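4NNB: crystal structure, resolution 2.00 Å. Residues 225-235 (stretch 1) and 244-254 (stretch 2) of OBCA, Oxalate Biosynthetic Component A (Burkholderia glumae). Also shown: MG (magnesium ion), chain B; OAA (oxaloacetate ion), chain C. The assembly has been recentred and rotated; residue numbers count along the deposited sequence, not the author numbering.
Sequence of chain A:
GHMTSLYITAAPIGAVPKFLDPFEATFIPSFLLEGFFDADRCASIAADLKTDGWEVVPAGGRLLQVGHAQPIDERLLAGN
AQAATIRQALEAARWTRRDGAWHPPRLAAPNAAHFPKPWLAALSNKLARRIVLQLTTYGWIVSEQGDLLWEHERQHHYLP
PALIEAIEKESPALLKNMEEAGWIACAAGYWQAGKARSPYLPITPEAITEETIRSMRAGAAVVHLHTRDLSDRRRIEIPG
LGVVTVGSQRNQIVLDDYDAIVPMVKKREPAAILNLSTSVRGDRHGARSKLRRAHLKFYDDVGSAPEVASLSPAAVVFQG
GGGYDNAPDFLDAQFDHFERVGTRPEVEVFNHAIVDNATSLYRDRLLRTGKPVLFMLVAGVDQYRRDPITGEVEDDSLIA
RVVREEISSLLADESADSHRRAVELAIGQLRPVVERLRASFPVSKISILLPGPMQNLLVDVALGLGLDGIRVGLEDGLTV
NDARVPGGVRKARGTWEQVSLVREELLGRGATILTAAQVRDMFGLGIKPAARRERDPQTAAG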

ATOM      1  N   LEU A 225      11.244   1.951   0.807  1.00 20.34           N
ATOM      2  CA  LEU A 225      11.246   0.492   0.779  1.00 21.18           C
ATOM      3  C   LEU A 225      10.882  -0.149   2.115  1.00 23.33           C
ATOM      4  O   LEU A 225      11.293   0.332   3.177  1.00 21.46           O
ATOM      5  CB  LEU A 225      12.645  -0.005   0.378  1.00 19.64           C
ATOM      6  CG  LEU A 225      13.078   0.323  -1.056  1.00 23.05           C
ATOM      7  CD1 LEU A 225      14.493  -0.185  -1.341  1.00 21.78           C
ATOM      8  CD2 LEU A 225      12.080  -0.291  -2.044  1.00 20.44           C
ATOM      9  N   HIS A 226      10.118  -1.241   2.041  1.00 20.88           N
ATOM     10  CA  HIS A 226      10.012  -2.211   3.128  1.00 23.79           C
ATOM     11  C   HIS A 226      10.456  -3.571   2.600  1.00 23.99           C
ATOM     12  O   HIS A 226      10.450  -3.819   1.387  1.00 22.12           O
ATOM     13  CB  HIS A 226       8.561  -2.400   3.584  1.00 19.52           C
ATOM     14  CG  HIS A 226       7.974  -1.247   4.339  1.00 22.34           C
ATOM     15  ND1 HIS A 226       7.469  -1.384   5.613  1.00 21.46           N
ATOM     16  CD2 HIS A 226       7.744   0.039   3.974  1.00 20.78           C
ATOM     17  CE1 HIS A 226       6.969  -0.226   6.013  1.00 22.06           C
ATOM     18  NE2 HIS A 226       7.126   0.654   5.037  1.00 21.27           N
ATOM     19  N   THR A 227      10.802  -4.465   3.519  1.00 21.25           N
ATOM     20  CA  THR A 227      10.961  -5.878   3.213  1.00 24.00           C
ATOM     21  C   THR A 227       9.923  -6.678   3.995  1.00 25.60           C
ATOM     22  O   THR A 227       9.298  -6.159   4.925  1.00 23.63           O
ATOM     23  CB  THR A 227      12.377  -6.378   3.548  1.00 25.97           C
ATOM     24  OG1 THR A 227      12.740  -5.936   4.867  1.00 22.73           O
ATOM     25  CG2 THR A 227      13.386  -5.835   2.532  1.00 25.94           C
ATOM     26  N   ARG A 228       9.739  -7.937   3.604  1.00 25.56           N
ATOM     27  CA  ARG A 228       8.764  -8.823   4.233  1.00 25.95           C
ATOM     28  C   ARG A 228       9.414 -10.162   4.549  1.00 28.36           C
ATOM     29  O   ARG A 228      10.263 -10.637   3.803  1.00 27.32           O
ATOM     30  CB  ARG A 228       7.574  -9.091   3.299  1.00 25.68           C
ATOM     31  CG  ARG A 228       6.808  -7.854   2.822  1.00 22.79           C
ATOM     32  CD  ARG A 228       6.131  -7.106   3.954  1.00 21.53           C
ATOM     33  NE  ARG A 228       5.264  -6.063   3.410  1.00 24.09           N
ATOM     34  CZ  ARG A 228       4.009  -6.274   3.017  1.00 25.08           C
ATOM     35  NH1 ARG A 228       3.462  -7.484   3.144  1.00 23.53           N
ATOM     36  NH2 ARG A 228       3.294  -5.275   2.520  1.00 22.40           N
ATOM     37  N   ASP A 229       8.981 -10.781   5.643  1.00 29.96           N
ATOM     38  CA  ASP A 229       9.496 -12.089   6.048  1.00 31.19           C
ATOM     39  C   ASP A 229       8.693 -13.194   5.342  1.00 27.48           C
ATOM     40  O   ASP A 229       7.488 -13.324   5.557  1.00 32.64           O
ATOM     41  CB  ASP A 229       9.404 -12.186   7.581  1.00 33.89           C
ATOM     42  CG  ASP A 229       9.618 -13.596   8.120  1.00 33.63           C
ATOM     43  OD1 ASP A 229      10.271 -14.419   7.457  1.00 32.36           O
ATOM     44  OD2 ASP A 229       9.137 -13.861   9.243  1.00 35.32           O
ATOM     45  N   LEU A 230       9.355 -13.969   4.484  1.00 29.52           N
ATOM     46  CA  LEU A 230       8.682 -15.028   3.724  1.00 35.93           C
ATOM     47  C   LEU A 230       9.099 -16.432   4.172  1.00 41.21           C
ATOM     48  O   LEU A 230       8.857 -17.407   3.459  1.00 38.86           O
ATOM     49  CB  LEU A 230       8.952 -14.890   2.217  1.00 37.25           C
ATOM     50  CG  LEU A 230       8.675 -13.553   1.523  1.00 39.15           C
ATOM     51  CD1 LEU A 230       8.760 -13.697   0.005  1.00 36.68           C
ATOM     52  CD2 LEU A 230       7.325 -13.008   1.938  1.00 36.37           C
ATOM     53  N   SER A 231       9.722 -16.538   5.343  1.00 37.53           N
ATOM     54  CA  SER A 231      10.265 -17.816   5.809  1.00 37.76           C
ATOM     55  C   SER A 231       9.167 -18.814   6.190  1.00 40.42           C
ATOM     56  O   SER A 231       9.420 -20.015   6.294  1.00 45.13           O
ATOM     57  CB  SER A 231      11.189 -17.585   7.008  1.00 33.74           C
ATOM     58  OG  SER A 231      10.471 -16.987   8.077  1.00 36.70           O
ATOM     59  N   ASP A 232       7.954 -18.315   6.398  1.00 36.83           N
ATOM     60  CA  ASP A 232       6.831 -19.162   6.799  1.00 43.27           C
ATOM     61  C   ASP A 232       5.986 -19.684   5.609  1.00 42.08           C
ATOM     62  O   ASP A 232       4.869 -20.175   5.799  1.00 46.21           O
ATOM     63  CB  ASP A 232       5.942 -18.405   7.799  1.00 39.38           C
ATOM     64  CG  ASP A 232       5.125 -17.295   7.135  1.00 41.32           C
ATOM     65  OD1 ASP A 232       5.460 -16.916   5.996  1.00 40.67           O
ATOM     66  OD2 ASP A 232       4.156 -16.792   7.746  1.00 37.56           O
ATOM     67  N   ARG A 233       6.508 -19.569   4.389  1.00 41.72           N
ATOM     68  CA  ARG A 233       5.768 -20.024   3.204  1.00 43.78           C
ATOM     69  C   ARG A 233       5.565 -21.539   3.244  1.00 48.38           C
ATOM     70  O   ARG A 233       6.511 -22.290   3.457  1.00 46.53           O
ATOM     71  CB  ARG A 233       6.503 -19.636   1.920  1.00 46.35           C
ATOM     72  CG  ARG A 233       6.147 -20.510   0.723  1.00 53.56           C
ATOM     73  CD  ARG A 233       6.975 -20.154  -0.502  1.00 57.01           C
ATOM     74  NE  ARG A 233       6.597 -18.854  -1.044  1.00 66.74           N
ATOM     75  CZ  ARG A 233       6.145 -18.662  -2.279  1.00 68.15           C
ATOM     76  NH1 ARG A 233       6.020 -19.686  -3.114  1.00 65.10           N
ATOM     77  NH2 ARG A 233       5.824 -17.443  -2.685  1.00 71.51           N
ATOM     78  N   ARG A 234       4.335 -21.992   3.049  1.00 44.47           N
ATOM     79  CA  ARG A 234       4.075 -23.427   3.027  1.00 47.29           C
ATOM     80  C   ARG A 234       2.965 -23.781   2.042  1.00 45.62           C
ATOM     81  O   ARG A 234       1.957 -23.075   1.940  1.00 43.87           O
ATOM     82  CB  ARG A 234       3.762 -23.950   4.434  1.00 50.40           C
ATOM     83  CG  ARG A 234       2.426 -23.501   4.978  1.00 51.33           C
ATOM     84  CD  ARG A 234       2.388 -23.486   6.502  1.00 58.70           C
ATOM     85  NE  ARG A 234       1.181 -22.811   6.979  1.00 65.98           N
ATOM     86  CZ  ARG A 234       0.861 -22.637   8.258  1.00 67.53           C
ATOM     87  NH1 ARG A 234       1.659 -23.089   9.218  1.00 76.20           N
ATOM     88  NH2 ARG A 234      -0.263 -22.007   8.575  1.00 64.23           N
ATOM     89  N   ARG A 235       3.179 -24.867   1.303  1.00 40.36           N
ATOM     90  CA  ARG A 235       2.245 -25.320   0.283  1.00 43.10           C
ATOM     91  C   ARG A 235       1.258 -26.330   0.865  1.00 44.49           C
ATOM     92  O   ARG A 235       1.661 -27.364   1.394  1.00 43.52           O
ATOM     93  CB  ARG A 235       3.014 -25.943  -0.889  1.00 40.99           C
ATOM     94  CG  ARG A 235       3.750 -24.932  -1.754  1.00 39.55           C
ATOM     95  CD  ARG A 235       4.758 -25.606  -2.685  1.00 40.32           C
ATOM     96  NE  ARG A 235       4.129 -26.484  -3.661  1.00 42.62           N
ATOM     97  CZ  ARG A 235       3.617 -26.067  -4.814  1.00 47.18           C
ATOM     98  NH1 ARG A 235       3.657 -24.780  -5.139  1.00 48.76           N
ATOM     99  NH2 ARG A 235       3.063 -26.936  -5.643  1.00 48.76           N
ATOM    100  N   VAL A 244      -2.445 -24.754  -2.756  1.00 34.17           N
ATOM    101  CA  VAL A 244      -2.586 -23.375  -2.344  1.00 39.06           C
ATOM    102  C   VAL A 244      -1.376 -23.038  -1.446  1.00 41.71           C
ATOM    103  O   VAL A 244      -0.954 -23.865  -0.634  1.00 41.08           O
ATOM    104  CB  VAL A 244      -3.944 -23.163  -1.637  1.00 38.14           C
ATOM    105  CG1 VAL A 244      -3.899 -21.985  -0.701  1.00 43.25           C
ATOM    106  CG2 VAL A 244      -5.058 -22.978  -2.684  1.00 40.97           C
ATOM    107  N   THR A 245      -0.796 -21.852  -1.623  1.00 39.27           N
ATOM    108  CA  THR A 245       0.380 -21.434  -0.851  1.00 36.21           C
ATOM    109  C   THR A 245      -0.014 -20.366   0.163  1.00 36.95           C
ATOM    110  O   THR A 245      -0.596 -19.348  -0.206  1.00 39.87           O
ATOM    111  CB  THR A 245       1.451 -20.848  -1.780  1.00 38.84           C
ATOM    112  OG1 THR A 245       1.712 -21.769  -2.844  1.00 35.49           O
ATOM    113  CG2 THR A 245       2.754 -20.547  -1.026  1.00 40.79           C
ATOM    114  N   VAL A 246       0.289 -20.598   1.435  1.00 35.91           N
ATOM    115  CA  VAL A 246      -0.004 -19.615   2.479  1.00 36.53           C
ATOM    116  C   VAL A 246       1.273 -19.047   3.115  1.00 37.49           C
ATOM    117  O   VAL A 246       2.359 -19.615   2.963  1.00 38.75           O
ATOM    118  CB  VAL A 246      -0.900 -20.203   3.564  1.00 37.58           C
ATOM    119  CG1 VAL A 246      -2.199 -20.677   2.957  1.00 40.18           C
ATOM    120  CG2 VAL A 246      -0.202 -21.364   4.248  1.00 40.11           C
ATOM    121  N   GLY A 247       1.126 -17.930   3.824  1.00 37.11           N
ATOM    122  CA  GLY A 247       2.254 -17.209   4.399  1.00 42.24           C
ATOM    123  C   GLY A 247       1.838 -15.842   4.926  1.00 40.63           C
ATOM    124  O   GLY A 247       0.980 -15.182   4.337  1.00 39.27           O
ATOM    125  N   SER A 248       2.442 -15.405   6.031  1.00 38.97           N
ATOM    126  CA  SER A 248       2.067 -14.134   6.652  1.00 33.45           C
ATOM    127  C   SER A 248       2.480 -12.907   5.821  1.00 26.38           C
ATOM    128  O   SER A 248       1.824 -11.870   5.881  1.00 35.21           O
ATOM    129  CB  SER A 248       2.699 -14.013   8.040  1.00 36.57           C
ATOM    130  OG  SER A 248       4.114 -13.839   7.937  1.00 38.33           O
ATOM    131  N   GLN A 249       3.564 -13.032   5.063  1.00 27.79           N
ATOM    132  CA  GLN A 249       4.191 -11.889   4.379  1.00 30.95           C
ATOM    133  C   GLN A 249       4.400 -10.724   5.345  1.00 32.23           C
ATOM    134  O   GLN A 249       4.273  -9.555   4.969  1.00 29.55           O
ATOM    135  CB  GLN A 249       3.354 -11.440   3.175  1.00 29.02           C
ATOM    136  CG  GLN A 249       2.950 -12.588   2.246  1.00 28.29           C
ATOM    137  CD  GLN A 249       2.286 -12.087   0.991  1.00 30.35           C
ATOM    138  OE1 GLN A 249       2.489 -10.934   0.588  1.00 25.80           O
ATOM    139  NE2 GLN A 249       1.485 -12.944   0.356  1.00 29.71           N
ATOM    140  N   ARG A 250       4.722 -11.067   6.591  1.00 29.95           N
ATOM    141  CA  ARG A 250       4.757 -10.111   7.686  1.00 29.86           C
ATOM    142  C   ARG A 250       5.816  -9.033   7.454  1.00 25.00           C
ATOM    143  O   ARG A 250       6.926  -9.312   6.996  1.00 26.22           O
ATOM    144  CB  ARG A 250       5.024 -10.850   9.005  1.00 29.56           C
ATOM    145  CG  ARG A 250       4.973  -9.974  10.238  1.00 41.31           C
ATOM    146  CD  ARG A 250       5.270 -10.762  11.527  1.00 40.56           C
ATOM    147  NE  ARG A 250       6.460 -11.591  11.367  1.00 39.84           N
ATOM    148  CZ  ARG A 250       7.703 -11.179  11.602  1.00 44.76           C
ATOM    149  NH1 ARG A 250       7.936  -9.942  12.032  1.00 46.53           N
ATOM    150  NH2 ARG A 250       8.720 -12.008  11.412  1.00 43.07           N
ATOM    151  N   ASN A 251       5.457  -7.796   7.772  1.00 27.26           N
ATOM    152  CA  ASN A 251       6.393  -6.692   7.661  1.00 26.07           C
ATOM    153  C   ASN A 251       7.570  -6.949   8.571  1.00 27.54           C
ATOM    154  O   ASN A 251       7.383  -7.266   9.743  1.00 25.22           O
ATOM    155  CB  ASN A 251       5.733  -5.386   8.070  1.00 23.24           C
ATOM    156  CG  ASN A 251       6.657  -4.204   7.888  1.00 25.11           C
ATOM    157  OD1 ASN A 251       7.075  -3.899   6.762  1.00 26.56           O
ATOM    158  ND2 ASN A 251       6.972  -3.520   8.981  1.00 25.21           N
ATOM    159  N   GLN A 252       8.774  -6.814   8.026  1.00 25.57           N
ATOM    160  CA  GLN A 252       9.995  -7.139   8.756  1.00 26.13           C
ATOM    161  C   GLN A 252      11.229  -6.622   8.019  1.00 25.07           C
ATOM    162  O   GLN A 252      11.388  -6.837   6.806  1.00 26.47           O
ATOM    163  CB  GLN A 252      10.100  -8.659   8.940  1.00 28.81           C
ATOM    164  CG  GLN A 252      11.340  -9.091   9.690  1.00 30.30           C
ATOM    165  CD  GLN A 252      11.347  -8.545  11.107  1.00 40.58           C
ATOM    166  OE1 GLN A 252      10.394  -8.741  11.866  1.00 41.50           O
ATOM    167  NE2 GLN A 252      12.413  -7.833  11.462  1.00 40.87           N
ATOM    168  N   ILE A 253      12.096  -5.927   8.748  1.00 22.94           N
ATOM    169  CA  ILE A 253      13.402  -5.566   8.230  1.00 23.88           C
ATOM    170  C   ILE A 253      14.208  -6.852   8.040  1.00 28.44           C
ATOM    171  O   ILE A 253      14.533  -7.541   9.007  1.00 25.90           O
ATOM    172  CB  ILE A 253      14.147  -4.605   9.191  1.00 26.22           C
ATOM    173  CG1 ILE A 253      13.420  -3.250   9.268  1.00 26.46           C
ATOM    174  CG2 ILE A 253      15.593  -4.415   8.741  1.00 24.15           C
ATOM    175  CD1 ILE A 253      13.668  -2.462  10.585  1.00 24.11           C
ATOM    176  N   VAL A 254      14.519  -7.177   6.790  1.00 25.35           N
ATOM    177  CA  VAL A 254      15.261  -8.392   6.482  1.00 27.34           C
ATOM    178  C   VAL A 254      16.603  -7.980   5.916  1.00 26.41           C
ATOM    179  O   VAL A 254      16.688  -7.471   4.790  1.00 24.15           O
ATOM    180  CB  VAL A 254      14.500  -9.271   5.471  1.00 26.00           C
ATOM    181  CG1 VAL A 254      15.303 -10.542   5.155  1.00 28.44           C
ATOM    182  CG2 VAL A 254      13.124  -9.611   6.000  1.00 25.14           C
TER
HETATM  183 MG    MG B 601       6.665   2.691   5.229  1.00 27.40          MG
HETATM  184  O1  OAA C 602       8.637   4.306   8.787  1.00 34.84           O
HETATM  185  O2  OAA C 602       8.030   3.252   6.871  1.00 27.38           O
HETATM  186  O4  OAA C 602       3.150   1.897   8.215  1.00 33.56           O
HETATM  187  O5  OAA C 602       4.563   1.831  10.028  1.00 36.32           O
HETATM  188  O3  OAA C 602       5.539   2.195   6.693  1.00 31.31           O
HETATM  189  C1  OAA C 602       7.727   3.715   8.053  1.00 29.88           C
HETATM  190  C2  OAA C 602       6.327   3.587   8.610  1.00 29.72           C
HETATM  191  C3  OAA C 602       5.429   2.577   7.930  1.00 28.77           C
HETATM  192  C4  OAA C 602       4.327   2.062   8.768  1.00 25.58           C
HETATM  193  O   HOH W   1      10.344  -3.690   6.419  1.00 24.22           O
HETATM  194  O   HOH W   2       5.300 -15.176   4.150  1.00 33.18           O
HETATM  195  O   HOH W   3       5.637   4.684   5.516  1.00 31.61           O

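The two stretches run antiparallel, but true strand pairing is concentrated at one end, where Arg-234 and Val-246 exchange backbone hydrogen bonds (Arg-234 N to Val-246 O, 3.1 Å; Val-246 N to Arg-234 O, 3.0 Å). Elsewhere side chains do much of the joining, and their rotamers place the polar groups for that work.

His-226 shows the principle well. With chi1 at -72° and chi2 at -122°, its ring turns both nitrogens to use: His-226 NE2 binds the magnesium ion at 2.1 Å, while His-226 ND1 donates to Asn-251 OD1 at 2.8 Å. Because a ligating nitrogen must offer its lone pair, the proton sits on ND1, and the amide oxygen, lying near the ring plane, helps hold the imidazole in place together with the metal. The CA-to-CB bond of Asn-251 points away from stretch 1, yet chi1 near 180° and chi2 of 62° bring OD1 back to the histidine. Imidazole suits this place because it can bind metal and donate a hydrogen bond at once.

Thr-227 adopts the p rotamer, which places OG1 against the backbone opposite. Thr-227 OG1 donates to Gln-252 O at a short 2.5 Å and accepts from Val-254 N at 2.9 Å, a double role that suits a hydroxyl. Beside it, Gln-252 N donates to Thr-227 O at 3.2 Å.

Arg-228 takes m for chi1 and chi2, then t for chi3, so that its guanidinium reaches across stretch 2, passing with CD 3.7 Å from Asn-251 CA, and NH1 donates to Gln-249 O at 2.9 Å. The carbonyl lies at the guanidinium edge, where the N-H groups point. Next door, Asp-229 N bonds Arg-250 O at 2.9 Å. The two side chains meet as well: Arg-250 is extended through chi2 and bends at chi3 (48°), bringing NH2 within 2.9 Å of Asp-229 OD2 in a salt bridge whose hydrogen bond is weak in angle. The same bent end lets Arg-250 NH1 donate to Gln-252 OE1 at 2.7 Å. Asp-229 spends its other oxygen locally, OD1 accepting from Ser-231 OG at 2.6 Å and Ser-231 N at 3.0 Å.

A type I turn from Leu-230 to Arg-233 carries Asp-232, whose p rotamer directs its carboxylate at stretch 2. Asp-232 OD2 accepts from Ser-248 N at 2.8 Å and Ser-248 OG at 3.0 Å, the serine hydroxyl being swung round by its own p rotamer. Just before it, Gly-247 packs closely, its CA 3.6 Å from Asp-232 OD1.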